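Side-chain contacts in TlmII (Streptoalloteichus hindustanus, PDB 4HVM), which is a tallysomycin biosynthesis protein of the condensation-domain family, probably acting in nonribosomal peptide assembly and perhaps binding a phosphopantetheine arm: residues A62-R67 with Y170-E175; E104-D109 with G137-Q142; M428-D433 with A445-L450. All blocks are in the same frame, centred on the assembly; numbering follows the deposited sequence.

Contacts 2 and 3 are buried and alike in kind, each setting a helix on a β-sheet, but they use different sheets and share no helix or strand. In contact 2 helix and strand run nearly parallel; in contact 3 they are closer to antiparallel. Contact 1, farther from the centre of the chain, is only partly buried and joins two loop regions. Its main pair is aromatic, whereas contact 3 is purely aliphatic and contact 2 adds a charged carboxylate to its aliphatic core. Contact 2 is nested in sequence within the loop closed by contact 1, and contact 3 follows both, its centre about 37 Å from that of contact 1.

Contact 1: residues A62-R67 with Y170-E175; sequences AFPLLR and YRDFAE
Phe-63 and Tyr-170 meet as a T-shaped (edge-to-face) pair, with ring planes at 82° and centroids 5.4 Å apart. The edge belongs to Phe-63: its CZ stands over one face of the tyrosine ring, off centre toward the rim, 3.7 Å from Tyr-170 CG. The tyrosine CB lies in the plane of the phenylalanine ring, 4.0 Å from Phe-63 CE1, so ring and methylene of Tyr-170 both meet that edge. With CG anti to the carbonyl carbon (chi1 -71°), Phe-63 sends its ring across to the other loop although its CB does not head there. The far end of Tyr-170 is held elsewhere, its OH hydrogen-bonded to Gln-159.

Leu-65 and Phe-173 lean obliquely against each other, Leu-65 CD2 resting 4.1 Å from Phe-173 CB. Between these two apolar pairs in sequence, and to one side of them in space, Pro-64 CG approaches Asp-172 OD2 at 4.1 Å. The other carboxylate oxygen closes an Asx turn, with Asp-172 OD1 accepting from Ala-174 N at 3.1 Å, from above the carboxylate plane.

The contact thus ties the turn between helix 49-62 and strand 68-72 to the loop that follows helix 147-161. That helix also supports Tyr-170, through Met-152 and Ala-156, while Pro-64 and Leu-65 lie against Thr-80 and Met-78 of strand 76-80.

Contact 2: residues E104-D109 with G137-Q142; sequences ELLRAD and GVVAHQ
Leu-106 and Asp-109, one helical turn apart, both reach down to Val-139 in a helix-on-sheet layer of the α/β kind that condensation domains share with chloramphenicol acetyltransferase. Helix and strand run nearly parallel, their axes 18° apart in direction and 8.9 Å apart at closest approach. The strand ends at His-141; with Gln-142 after it, this pair appears to match the two histidines of the family's HHxxxDG motif, with glutamine in the second place.

The apolar part is small. Leu-106 CD2 touches Val-139 CG2 at 4.2 Å, and the other methyl, Leu-106 CD1, lies over Gly-137 CA at 4.4 Å. A side chain at the glycine would point at the leucine, so the bare backbone makes room for it. Phe-36 and Ala-38 of strand 36-44 border Val-139 as well.

The polar part centres on the carboxylate of Asp-109, whose charge is met from outside the pair. OD2 takes a salt bridge from Arg-123 and a hydrogen bond from His-125, both on strand 122-128, and OD1 a salt bridge from Arg-112. This grip fixes the group while Val-139 fills in beneath it. Replacing Val-139 by an alanine removes both methyls, which would probably open a gap beneath Leu-106 CD2 and leave the Asp-109 carboxylate with little more than CB packed against it from this strand.

Asp-109 is extended (chi1 -173°, CG opposite the backbone N), which brings OD2 over the valine's branch point: Asp-109 OD2 is 3.6 Å from both Val-139 CB and Val-139 CG1, and 3.7 Å from Val-139 CG2.

Contact 3: residues M428-D433 with A445-L450; sequences MVIVLD and ALLDGL
Leu-447 and Leu-432 interlock, each setting a methyl into a hollow of the other's segment. On strand 428-433, Ile-430 and Leu-432 are two residues apart and so project from the same face, leaving a shallow dip between them. The CD2 methyl of Leu-447 drops into it, 4.3 Å from Ile-430 CG2 and 4.2 Å from Leu-432 CD2, nearly equidistant from its two walls.

The reverse fit is made by Leu-432. Its CD2 is the bump, and the hollow lies on the helix between two consecutive leucines: Leu-432 CD2 rests 4.1 Å from Leu-447 CG and 4.2 Å from Leu-446 CB. Leu-432 and Leu-447 pass alongside each other in opposite directions instead of meeting end on. Leu-432 extends its CG anti to the backbone N (chi1 172°), which carries CD2 out toward the two helix leucines. Leu-450, one turn farther along the helix, also faces the strand but stays just beyond close contact.

The fit is purely aliphatic, and all four touching residues are buried. Strand and helix run roughly antiparallel at 147°, with axes 10.3 Å apart at closest approach, as a helix laid on one face of a mixed sheet. From the helix, Leu-447 also reaches Ser-218 and Leu-220 of the adjacent strand 216-223, while within the sheet Ile-430 touches Leu-419 of strand 417-424. Helix 241-255 lies alongside, placing Met-245 against Ile-430, Leu-248 against Leu-450 and Trp-252 against Leu-446.

Contact 1: residues A62-R67 with Y170-E175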
ATOM      1  N   ALA A  62      21.586  -0.768 -11.023  1.00 35.63           N
ATOM      2  CA  ALA A  62      21.110   0.410 -11.738  1.00 32.81           C
ATOM      3  C   ALA A  62      20.281   1.342 -10.861  1.00 32.82           C
ATOM      4  O   ALA A  62      20.171   2.532 -11.147  1.00 34.71           O
ATOM      5  CB  ALA A  62      20.315  -0.003 -12.967  1.00 24.82           C
ATOM      6  N   PHE A  63      19.692   0.796  -9.802  1.00 30.79           N
ATOM      7  CA  PHE A  63      18.879   1.587  -8.882  1.00 29.50           C
ATOM      8  C   PHE A  63      19.526   1.678  -7.505  1.00 27.70           C
ATOM      9  O   PHE A  63      19.248   0.856  -6.634  1.00 35.02           O
ATOM     10  CB  PHE A  63      17.482   0.982  -8.736  1.00 30.26           C
ATOM     11  CG  PHE A  63      16.617   1.134  -9.953  1.00 31.60           C
ATOM     12  CD1 PHE A  63      16.107   2.372 -10.310  1.00 33.95           C
ATOM     13  CD2 PHE A  63      16.292   0.033 -10.727  1.00 28.62           C
ATOM     14  CE1 PHE A  63      15.302   2.510 -11.424  1.00 32.54           C
ATOM     15  CE2 PHE A  63      15.487   0.164 -11.840  1.00 22.21           C
ATOM     16  CZ  PHE A  63      14.991   1.402 -12.190  1.00 29.53           C
ATOM     17  N   PRO A  64      20.378   2.691  -7.296  1.00 25.14           N
ATOM     18  CA  PRO A  64      21.067   2.877  -6.010  1.00 30.91           C
ATOM     19  C   PRO A  64      20.120   3.018  -4.821  1.00 38.08           C
ATOM     20  O   PRO A  64      20.547   2.824  -3.681  1.00 49.04           O
ATOM     21  CB  PRO A  64      21.862   4.172  -6.215  1.00 23.63           C
ATOM     22  CG  PRO A  64      21.225   4.840  -7.410  1.00 22.93           C
ATOM     23  CD  PRO A  64      20.746   3.725  -8.277  1.00 23.12           C
ATOM     24  N   LEU A  65      18.857   3.337  -5.086  1.00 26.49           N
ATOM     25  CA  LEU A  65      17.867   3.450  -4.021  1.00 24.75           C
ATOM     26  C   LEU A  65      17.648   2.107  -3.334  1.00 24.31           C
ATOM     27  O   LEU A  65      17.419   2.044  -2.127  1.00 33.40           O
ATOM     28  CB  LEU A  65      16.540   3.976  -4.570  1.00 16.52           C
ATOM     29  CG  LEU A  65      15.374   3.986  -3.579  1.00 29.77           C
ATOM     30  CD1 LEU A  65      15.659   4.925  -2.420  1.00 16.06           C
ATOM     31  CD2 LEU A  65      14.075   4.356  -4.265  1.00 15.13           C
ATOM     32  N   LEU A  66      17.717   1.034  -4.111  1.00 18.69           N
ATOM     33  CA  LEU A  66      17.507  -0.302  -3.575  1.00 19.62           C
ATOM     34  C   LEU A  66      18.621  -0.690  -2.606  1.00 27.11           C
ATOM     35  O   LEU A  66      18.428  -1.537  -1.733  1.00 29.94           O
ATOM     36  CB  LEU A  66      17.420  -1.318  -4.710  1.00 15.26           C
ATOM     37  CG  LEU A  66      16.361  -1.045  -5.774  1.00 22.61           C
ATOM     38  CD1 LEU A  66      16.397  -2.119  -6.849  1.00 23.93           C
ATOM     39  CD2 LEU A  66      14.979  -0.957  -5.152  1.00 13.81           C
ATOM     40  N   ARG A  67      19.785  -0.069  -2.767  1.00 30.45           N
ATOM     41  CA  ARG A  67      20.938  -0.360  -1.926  1.00 28.87           C
ATOM     42  C   ARG A  67      21.107   0.692  -0.836  1.00 35.13           C
ATOM     43  O   ARG A  67      22.227   0.994  -0.425  1.00 45.29           O
ATOM     44  CB  ARG A  67      22.204  -0.433  -2.784  1.00 25.64           C
ATOM     45  CG  ARG A  67      22.226  -1.603  -3.753  1.00 21.20           C
ATOM     46  CD  ARG A  67      23.456  -1.580  -4.649  1.00 20.85           C
ATOM     47  NE  ARG A  67      23.314  -0.647  -5.763  1.00 21.24           N
ATOM     48  CZ  ARG A  67      24.035   0.461  -5.913  1.00 29.32           C
ATOM     49  NH1 ARG A  67      24.962   0.781  -5.022  1.00 33.08           N
ATOM     50  NH2 ARG A  67      23.833   1.245  -6.962  1.00 22.81           N
ATOM     51  N   TYR A 170      13.624   5.248 -16.718  1.00 43.19           N
ATOM     52  CA  TYR A 170      13.143   5.535 -15.373  1.00 30.49           C
ATOM     53  C   TYR A 170      13.755   6.828 -14.846  1.00 30.99           C
ATOM     54  O   TYR A 170      14.828   7.245 -15.283  1.00 35.69           O
ATOM     55  CB  TYR A 170      13.477   4.381 -14.420  1.00 28.92           C
ATOM     56  CG  TYR A 170      12.919   3.037 -14.841  1.00 28.42           C
ATOM     57  CD1 TYR A 170      13.617   2.220 -15.720  1.00 23.46           C
ATOM     58  CD2 TYR A 170      11.695   2.585 -14.355  1.00 24.82           C
ATOM     59  CE1 TYR A 170      13.115   0.995 -16.109  1.00 30.60           C
ATOM     60  CE2 TYR A 170      11.183   1.356 -14.740  1.00 24.38           C
ATOM     61  CZ  TYR A 170      11.898   0.567 -15.617  1.00 29.27           C
ATOM     62  OH  TYR A 170      11.395  -0.654 -16.001  1.00 33.73           O
ATOM     63  N   ARG A 171      13.068   7.453 -13.898  1.00 29.08           N
ATOM     64  CA  ARG A 171      13.550   8.679 -13.277  1.00 29.83           C
ATOM     65  C   ARG A 171      14.061   8.378 -11.874  1.00 39.67           C
ATOM     66  O   ARG A 171      13.329   7.828 -11.051  1.00 47.90           O
ATOM     67  CB  ARG A 171      12.424   9.710 -13.210  1.00 21.32           C
ATOM     68  CG  ARG A 171      12.855  11.081 -12.725  1.00 31.10           C
ATOM     69  CD  ARG A 171      11.660  12.015 -12.641  1.00 26.94           C
ATOM     70  NE  ARG A 171      12.034  13.372 -12.256  1.00 30.30           N
ATOM     71  CZ  ARG A 171      11.165  14.313 -11.903  1.00 37.27           C
ATOM     72  NH1 ARG A 171       9.865  14.045 -11.875  1.00 47.38           N
ATOM     73  NH2 ARG A 171      11.597  15.522 -11.572  1.00 33.29           N
ATOM     74  N   ASP A 172      15.313   8.740 -11.606  1.00 41.40           N
ATOM     75  CA  ASP A 172      15.935   8.473 -10.310  1.00 44.79           C
ATOM     76  C   ASP A 172      15.218   9.236  -9.196  1.00 43.47           C
ATOM     77  O   ASP A 172      14.817  10.387  -9.375  1.00 45.37           O
ATOM     78  CB  ASP A 172      17.426   8.835 -10.347  1.00 54.04           C
ATOM     79  CG  ASP A 172      18.227   8.168  -9.235  1.00 69.05           C
ATOM     80  OD1 ASP A 172      17.698   8.013  -8.112  1.00 67.54           O
ATOM     81  OD2 ASP A 172      19.394   7.798  -9.489  1.00 78.29           O
ATOM     82  N   PHE A 173      15.055   8.578  -8.051  1.00 36.86           N
ATOM     83  CA  PHE A 173      14.370   9.168  -6.909  1.00 21.23           C
ATOM     84  C   PHE A 173      15.129  10.364  -6.350  1.00 36.14           C
ATOM     85  O   PHE A 173      14.548  11.223  -5.690  1.00 42.12           O
ATOM     86  CB  PHE A 173      14.166   8.122  -5.812  1.00 20.61           C
ATOM     87  CG  PHE A 173      13.532   8.667  -4.564  1.00 19.88           C
ATOM     88  CD1 PHE A 173      12.179   8.947  -4.530  1.00 18.51           C
ATOM     89  CD2 PHE A 173      14.289   8.900  -3.426  1.00 20.71           C
ATOM     90  CE1 PHE A 173      11.589   9.448  -3.389  1.00 27.88           C
ATOM     91  CE2 PHE A 173      13.704   9.401  -2.280  1.00 29.00           C
ATOM     92  CZ  PHE A 173      12.351   9.676  -2.262  1.00 18.83           C
ATOM     93  N   ALA A 174      16.427  10.413  -6.621  1.00 31.42           N
ATOM     94  CA  ALA A 174      17.276  11.498  -6.150  1.00 35.61           C
ATOM     95  C   ALA A 174      16.784  12.862  -6.639  1.00 38.32           C
ATOM     96  O   ALA A 174      16.973  13.881  -5.972  1.00 36.45           O
ATOM     97  CB  ALA A 174      18.708  11.261  -6.590  1.00 35.87           C
ATOM     98  N   GLU A 175      16.144  12.874  -7.803  1.00 36.93           N
ATOM     99  CA  GLU A 175      15.652  14.116  -8.391  1.00 34.93           C
ATOM    100  C   GLU A 175      14.440  14.668  -7.645  1.00 34.84           C
ATOM    101  O   GLU A 175      14.153  15.863  -7.720  1.00 38.28           O
ATOM    102  CB  GLU A 175      15.301  13.915  -9.867  1.00 37.77           C
ATOM    103  CG  GLU A 175      16.459  13.455 -10.739  1.00 45.97           C
ATOM    104  CD  GLU A 175      16.080  13.354 -12.207  1.00 55.75           C
ATOM    105  OE1 GLU A 175      14.941  13.736 -12.557  1.00 58.45           O
ATOM    106  OE2 GLU A 175      16.923  12.895 -13.008  1.00 58.99           O
TER

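Contact 2: residues E104-D109 with G137-Q142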
ATOM      1  N   GLU A 104       4.630 -18.882   1.721  1.00 12.51           N
ATOM      2  CA  GLU A 104       5.129 -19.001   3.081  1.00 12.79           C
ATOM      3  C   GLU A 104       6.585 -18.556   3.158  1.00 19.22           C
ATOM      4  O   GLU A 104       7.041 -18.078   4.193  1.00 19.03           O
ATOM      5  CB  GLU A 104       4.983 -20.442   3.579  1.00 13.79           C
ATOM      6  CG  GLU A 104       3.541 -20.922   3.700  1.00 34.48           C
ATOM      7  CD  GLU A 104       3.424 -22.440   3.679  1.00 38.82           C
ATOM      8  OE1 GLU A 104       4.448 -23.117   3.451  1.00 45.25           O
ATOM      9  OE2 GLU A 104       2.305 -22.955   3.887  1.00 36.65           O
ATOM     10  N   LEU A 105       7.314 -18.709   2.059  1.00 12.86           N
ATOM     11  CA  LEU A 105       8.715 -18.305   2.015  1.00 17.27           C
ATOM     12  C   LEU A 105       8.851 -16.785   2.072  1.00 22.63           C
ATOM     13  O   LEU A 105       9.604 -16.246   2.883  1.00 25.72           O
ATOM     14  CB  LEU A 105       9.383 -18.847   0.748  1.00 18.24           C
ATOM     15  CG  LEU A 105      10.881 -18.608   0.540  1.00 16.23           C
ATOM     16  CD1 LEU A 105      11.506 -19.803  -0.158  1.00 17.71           C
ATOM     17  CD2 LEU A 105      11.120 -17.348  -0.273  1.00 14.37           C
ATOM     18  N   LEU A 106       8.127 -16.102   1.192  1.00 21.75           N
ATOM     19  CA  LEU A 106       8.186 -14.647   1.114  1.00 10.98           C
ATOM     20  C   LEU A 106       7.656 -13.993   2.387  1.00 21.71           C
ATOM     21  O   LEU A 106       8.207 -12.997   2.859  1.00 30.76           O
ATOM     22  CB  LEU A 106       7.412 -14.151  -0.106  1.00 10.58           C
ATOM     23  CG  LEU A 106       7.989 -14.589  -1.450  1.00 11.01           C
ATOM     24  CD1 LEU A 106       7.110 -14.122  -2.590  1.00 10.83           C
ATOM     25  CD2 LEU A 106       9.398 -14.047  -1.610  1.00 11.23           C
ATOM     26  N   ARG A 107       6.584 -14.557   2.936  1.00 15.86           N
ATOM     27  CA  ARG A 107       6.040 -14.092   4.206  1.00 13.17           C
ATOM     28  C   ARG A 107       7.071 -14.222   5.319  1.00 18.29           C
ATOM     29  O   ARG A 107       7.211 -13.328   6.154  1.00 26.11           O
ATOM     30  CB  ARG A 107       4.791 -14.887   4.584  1.00 11.07           C
ATOM     31  CG  ARG A 107       3.520 -14.464   3.874  1.00 19.75           C
ATOM     32  CD  ARG A 107       2.351 -15.341   4.303  1.00 11.15           C
ATOM     33  NE  ARG A 107       1.088 -14.917   3.707  1.00 25.39           N
ATOM     34  CZ  ARG A 107      -0.084 -15.494   3.953  1.00 28.43           C
ATOM     35  NH1 ARG A 107      -0.153 -16.524   4.783  1.00 32.25           N
ATOM     36  NH2 ARG A 107      -1.185 -15.042   3.369  1.00 25.37           N
ATOM     37  N   ALA A 108       7.789 -15.341   5.326  1.00 18.70           N
ATOM     38  CA  ALA A 108       8.784 -15.604   6.357  1.00 20.70           C
ATOM     39  C   ALA A 108       9.943 -14.622   6.279  1.00 20.28           C
ATOM     40  O   ALA A 108      10.400 -14.107   7.300  1.00 26.77           O
ATOM     41  CB  ALA A 108       9.293 -17.031   6.251  1.00 25.85           C
ATOM     42  N   ASP A 109      10.413 -14.359   5.064  1.00 12.41           N
ATOM     43  CA  ASP A 109      11.504 -13.417   4.862  1.00 26.28           C
ATOM     44  C   ASP A 109      11.043 -11.996   5.161  1.00 27.68           C
ATOM     45  O   ASP A 109      11.838 -11.143   5.552  1.00 35.25           O
ATOM     46  CB  ASP A 109      12.039 -13.505   3.433  1.00 16.85           C
ATOM     47  CG  ASP A 109      13.285 -12.666   3.225  1.00 22.57           C
ATOM     48  OD1 ASP A 109      14.389 -13.133   3.578  1.00 26.36           O
ATOM     49  OD2 ASP A 109      13.166 -11.535   2.711  1.00 29.14           O
ATOM     50  N   GLY A 137      10.272 -12.724  -6.603  1.00 15.93           N
ATOM     51  CA  GLY A 137       9.615 -11.973  -5.551  1.00 11.71           C
ATOM     52  C   GLY A 137      10.472 -10.857  -4.990  1.00 16.71           C
ATOM     53  O   GLY A 137      11.699 -10.911  -5.053  1.00 19.45           O
ATOM     54  N   VAL A 138       9.818  -9.839  -4.442  1.00 15.52           N
ATOM     55  CA  VAL A 138      10.525  -8.744  -3.791  1.00 10.72           C
ATOM     56  C   VAL A 138      10.004  -8.545  -2.370  1.00 21.66           C
ATOM     57  O   VAL A 138       8.796  -8.533  -2.129  1.00 20.24           O
ATOM     58  CB  VAL A 138      10.420  -7.422  -4.596  1.00 10.80           C
ATOM     59  CG1 VAL A 138       8.966  -7.027  -4.820  1.00 14.77           C
ATOM     60  CG2 VAL A 138      11.178  -6.306  -3.899  1.00 10.85           C
ATOM     61  N   VAL A 139      10.930  -8.417  -1.429  1.00 20.41           N
ATOM     62  CA  VAL A 139      10.587  -8.119  -0.045  1.00 10.17           C
ATOM     63  C   VAL A 139      11.261  -6.810   0.339  1.00 16.98           C
ATOM     64  O   VAL A 139      12.479  -6.761   0.495  1.00 17.97           O
ATOM     65  CB  VAL A 139      11.053  -9.234   0.897  1.00 10.51           C
ATOM     66  CG1 VAL A 139      10.692  -8.898   2.333  1.00 10.50           C
ATOM     67  CG2 VAL A 139      10.442 -10.562   0.483  1.00 10.47           C
ATOM     68  N   ALA A 140      10.475  -5.751   0.492  1.00 10.11           N
ATOM     69  CA  ALA A 140      11.061  -4.421   0.610  1.00 12.73           C
ATOM     70  C   ALA A 140      10.515  -3.558   1.740  1.00 15.35           C
ATOM     71  O   ALA A 140       9.339  -3.629   2.090  1.00 22.99           O
ATOM     72  CB  ALA A 140      10.938  -3.682  -0.714  1.00 11.31           C
ATOM     73  N   HIS A 141      11.398  -2.733   2.292  1.00 15.09           N
ATOM     74  CA  HIS A 141      11.031  -1.730   3.280  1.00 17.03           C
ATOM     75  C   HIS A 141      10.192  -0.659   2.588  1.00 17.84           C
ATOM     76  O   HIS A 141      10.520  -0.228   1.481  1.00 28.22           O
ATOM     77  CB  HIS A 141      12.303  -1.114   3.860  1.00 24.28           C
ATOM     78  CG  HIS A 141      12.097  -0.377   5.146  1.00 22.69           C
ATOM     79  ND1 HIS A 141      11.462   0.844   5.211  1.00 19.99           N
ATOM     80  CD2 HIS A 141      12.461  -0.682   6.414  1.00 18.81           C
ATOM     81  CE1 HIS A 141      11.437   1.256   6.465  1.00 17.88           C
ATOM     82  NE2 HIS A 141      12.035   0.348   7.216  1.00 14.65           N
ATOM     83  N   GLN A 142       9.115  -0.231   3.238  1.00 14.66           N
ATOM     84  CA  GLN A 142       8.166   0.695   2.620  1.00 17.78           C
ATOM     85  C   GLN A 142       8.726   2.106   2.435  1.00 22.41           C
ATOM     86  O   GLN A 142       8.142   2.919   1.721  1.00 33.08           O
ATOM     87  CB  GLN A 142       6.866   0.757   3.425  1.00 11.19           C
ATOM     88  CG  GLN A 142       7.022   1.385   4.799  1.00 30.69           C
ATOM     89  CD  GLN A 142       5.699   1.819   5.395  1.00 30.29           C
ATOM     90  OE1 GLN A 142       4.984   1.018   6.000  1.00 31.17           O
ATOM     91  NE2 GLN A 142       5.365   3.094   5.227  1.00 33.50           N
TER

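Contact 3: residues M428-D433 with A445-L450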
HETATM    1  N   MSE A 428     -10.482 -10.804  -8.545  1.00 17.74           N
HETATM    2  CA  MSE A 428     -10.003  -9.918  -7.495  1.00 27.15           C
HETATM    3  C   MSE A 428     -10.498 -10.445  -6.157  1.00 26.66           C
HETATM    4  O   MSE A 428     -11.650 -10.865  -6.037  1.00 28.30           O
HETATM    5  CB  MSE A 428     -10.519  -8.496  -7.718  1.00 25.64           C
HETATM    6  CG  MSE A 428      -9.992  -7.839  -8.980  1.00 29.73           C
HETATM    7 SE   MSE A 428      -8.072  -7.520  -8.868  0.65 40.86          SE
HETATM    8  CE  MSE A 428      -8.064  -5.723  -8.108  1.00 39.69           C
ATOM      9  N   VAL A 429      -9.628 -10.436  -5.154  1.00 18.99           N
ATOM     10  CA  VAL A 429     -10.009 -10.900  -3.828  1.00 15.26           C
ATOM     11  C   VAL A 429      -9.965  -9.762  -2.819  1.00 24.56           C
ATOM     12  O   VAL A 429      -8.932  -9.119  -2.639  1.00 27.86           O
ATOM     13  CB  VAL A 429      -9.107 -12.050  -3.348  1.00 17.53           C
ATOM     14  CG1 VAL A 429      -9.450 -12.442  -1.917  1.00 15.15           C
ATOM     15  CG2 VAL A 429      -9.246 -13.239  -4.270  1.00 16.28           C
ATOM     16  N   ILE A 430     -11.098  -9.513  -2.173  1.00 19.96           N
ATOM     17  CA  ILE A 430     -11.181  -8.498  -1.131  1.00 21.44           C
ATOM     18  C   ILE A 430     -10.804  -9.084   0.229  1.00 24.46           C
ATOM     19  O   ILE A 430     -11.501  -9.946   0.759  1.00 31.36           O
ATOM     20  CB  ILE A 430     -12.595  -7.899  -1.054  1.00 14.10           C
ATOM     21  CG1 ILE A 430     -12.963  -7.240  -2.384  1.00 14.27           C
ATOM     22  CG2 ILE A 430     -12.681  -6.895   0.075  1.00 14.08           C
ATOM     23  CD1 ILE A 430     -14.365  -6.663  -2.414  1.00 14.36           C
ATOM     24  N   VAL A 431      -9.690  -8.620   0.788  1.00 19.49           N
ATOM     25  CA  VAL A 431      -9.238  -9.113   2.085  1.00 16.09           C
ATOM     26  C   VAL A 431      -9.629  -8.147   3.201  1.00 18.79           C
ATOM     27  O   VAL A 431      -9.208  -6.991   3.210  1.00 23.48           O
ATOM     28  CB  VAL A 431      -7.719  -9.340   2.111  1.00 14.38           C
ATOM     29  CG1 VAL A 431      -7.305  -9.940   3.439  1.00 14.57           C
ATOM     30  CG2 VAL A 431      -7.295 -10.242   0.965  1.00 14.55           C
ATOM     31  N   LEU A 432     -10.434  -8.632   4.142  1.00 17.90           N
ATOM     32  CA  LEU A 432     -10.969  -7.786   5.207  1.00 14.86           C
ATOM     33  C   LEU A 432     -10.358  -8.123   6.557  1.00 23.65           C
ATOM     34  O   LEU A 432     -10.364  -9.279   6.975  1.00 30.06           O
ATOM     35  CB  LEU A 432     -12.490  -7.927   5.291  1.00 15.09           C
ATOM     36  CG  LEU A 432     -13.179  -7.252   6.474  1.00 26.40           C
ATOM     37  CD1 LEU A 432     -13.110  -5.740   6.348  1.00 32.27           C
ATOM     38  CD2 LEU A 432     -14.623  -7.719   6.594  1.00 29.01           C
ATOM     39  N   ASP A 433      -9.840  -7.106   7.237  1.00 24.27           N
ATOM     40  CA  ASP A 433      -9.286  -7.269   8.577  1.00 31.15           C
ATOM     41  C   ASP A 433     -10.114  -6.461   9.571  1.00 22.90           C
ATOM     42  O   ASP A 433     -10.115  -5.233   9.531  1.00 27.58           O
ATOM     43  CB  ASP A 433      -7.825  -6.817   8.611  1.00 44.04           C
ATOM     44  CG  ASP A 433      -6.928  -7.679   7.740  1.00 56.63           C
ATOM     45  OD1 ASP A 433      -7.066  -8.920   7.781  1.00 59.29           O
ATOM     46  OD2 ASP A 433      -6.094  -7.115   7.002  1.00 61.53           O
ATOM     47  N   ALA A 445     -20.422 -10.536   7.655  1.00 53.94           N
ATOM     48  CA  ALA A 445     -21.697  -9.935   7.283  1.00 45.23           C
ATOM     49  C   ALA A 445     -21.453  -8.688   6.443  1.00 38.95           C
ATOM     50  O   ALA A 445     -22.329  -8.244   5.699  1.00 29.81           O
ATOM     51  CB  ALA A 445     -22.494  -9.586   8.527  1.00 41.93           C
ATOM     52  N   LEU A 446     -20.255  -8.129   6.576  1.00 31.63           N
ATOM     53  CA  LEU A 446     -19.837  -6.988   5.780  1.00 29.43           C
ATOM     54  C   LEU A 446     -19.590  -7.433   4.343  1.00 28.79           C
ATOM     55  O   LEU A 446     -19.984  -6.753   3.396  1.00 36.35           O
ATOM     56  CB  LEU A 446     -18.569  -6.370   6.375  1.00 17.93           C
ATOM     57  CG  LEU A 446     -18.109  -4.989   5.902  1.00 22.05           C
ATOM     58  CD1 LEU A 446     -17.283  -4.323   6.990  1.00 27.23           C
ATOM     59  CD2 LEU A 446     -17.306  -5.066   4.616  1.00 16.48           C
ATOM     60  N   LEU A 447     -18.937  -8.578   4.185  1.00 23.71           N
ATOM     61  CA  LEU A 447     -18.590  -9.070   2.855  1.00 26.62           C
ATOM     62  C   LEU A 447     -19.795  -9.561   2.058  1.00 31.24           C
ATOM     63  O   LEU A 447     -19.804  -9.481   0.830  1.00 34.62           O
ATOM     64  CB  LEU A 447     -17.522 -10.160   2.936  1.00 16.06           C
ATOM     65  CG  LEU A 447     -16.141  -9.683   3.391  1.00 21.00           C
ATOM     66  CD1 LEU A 447     -15.110 -10.780   3.205  1.00 15.35           C
ATOM     67  CD2 LEU A 447     -15.728  -8.426   2.646  1.00 15.02           C
ATOM     68  N   ASP A 448     -20.806 -10.072   2.754  1.00 32.10           N
ATOM     69  CA  ASP A 448     -22.053 -10.451   2.104  1.00 36.42           C
ATOM     70  C   ASP A 448     -22.808  -9.196   1.687  1.00 34.00           C
ATOM     71  O   ASP A 448     -23.553  -9.204   0.706  1.00 40.08           O
ATOM     72  CB  ASP A 448     -22.922 -11.304   3.029  1.00 50.66           C
ATOM     73  CG  ASP A 448     -22.372 -12.705   3.224  1.00 63.43           C
ATOM     74  OD1 ASP A 448     -22.362 -13.485   2.247  1.00 64.99           O
ATOM     75  OD2 ASP A 448     -21.966 -13.031   4.361  1.00 72.17           O
ATOM     76  N   GLY A 449     -22.608  -8.118   2.441  1.00 28.08           N
ATOM     77  CA  GLY A 449     -23.221  -6.838   2.132  1.00 18.64           C
ATOM     78  C   GLY A 449     -22.594  -6.179   0.918  1.00 34.96           C
ATOM     79  O   GLY A 449     -23.298  -5.692   0.033  1.00 36.64           O
ATOM     80  N   LEU A 450     -21.265  -6.161   0.879  1.00 29.80           N
ATOM     81  CA  LEU A 450     -20.539  -5.610  -0.257  1.00 20.53           C
ATOM     82  C   LEU A 450     -20.843  -6.387  -1.530  1.00 24.32           C
ATOM     83  O   LEU A 450     -21.001  -5.799  -2.598  1.00 33.31           O
ATOM     84  CB  LEU A 450     -19.033  -5.629  -0.003  1.00 17.11           C
ATOM     85  CG  LEU A 450     -18.450  -4.676   1.037  1.00 22.30           C
ATOM     86  CD1 LEU A 450     -16.930  -4.726   1.012  1.00 27.95           C
ATOM     87  CD2 LEU A 450     -18.939  -3.261   0.801  1.00 22.65           C
TER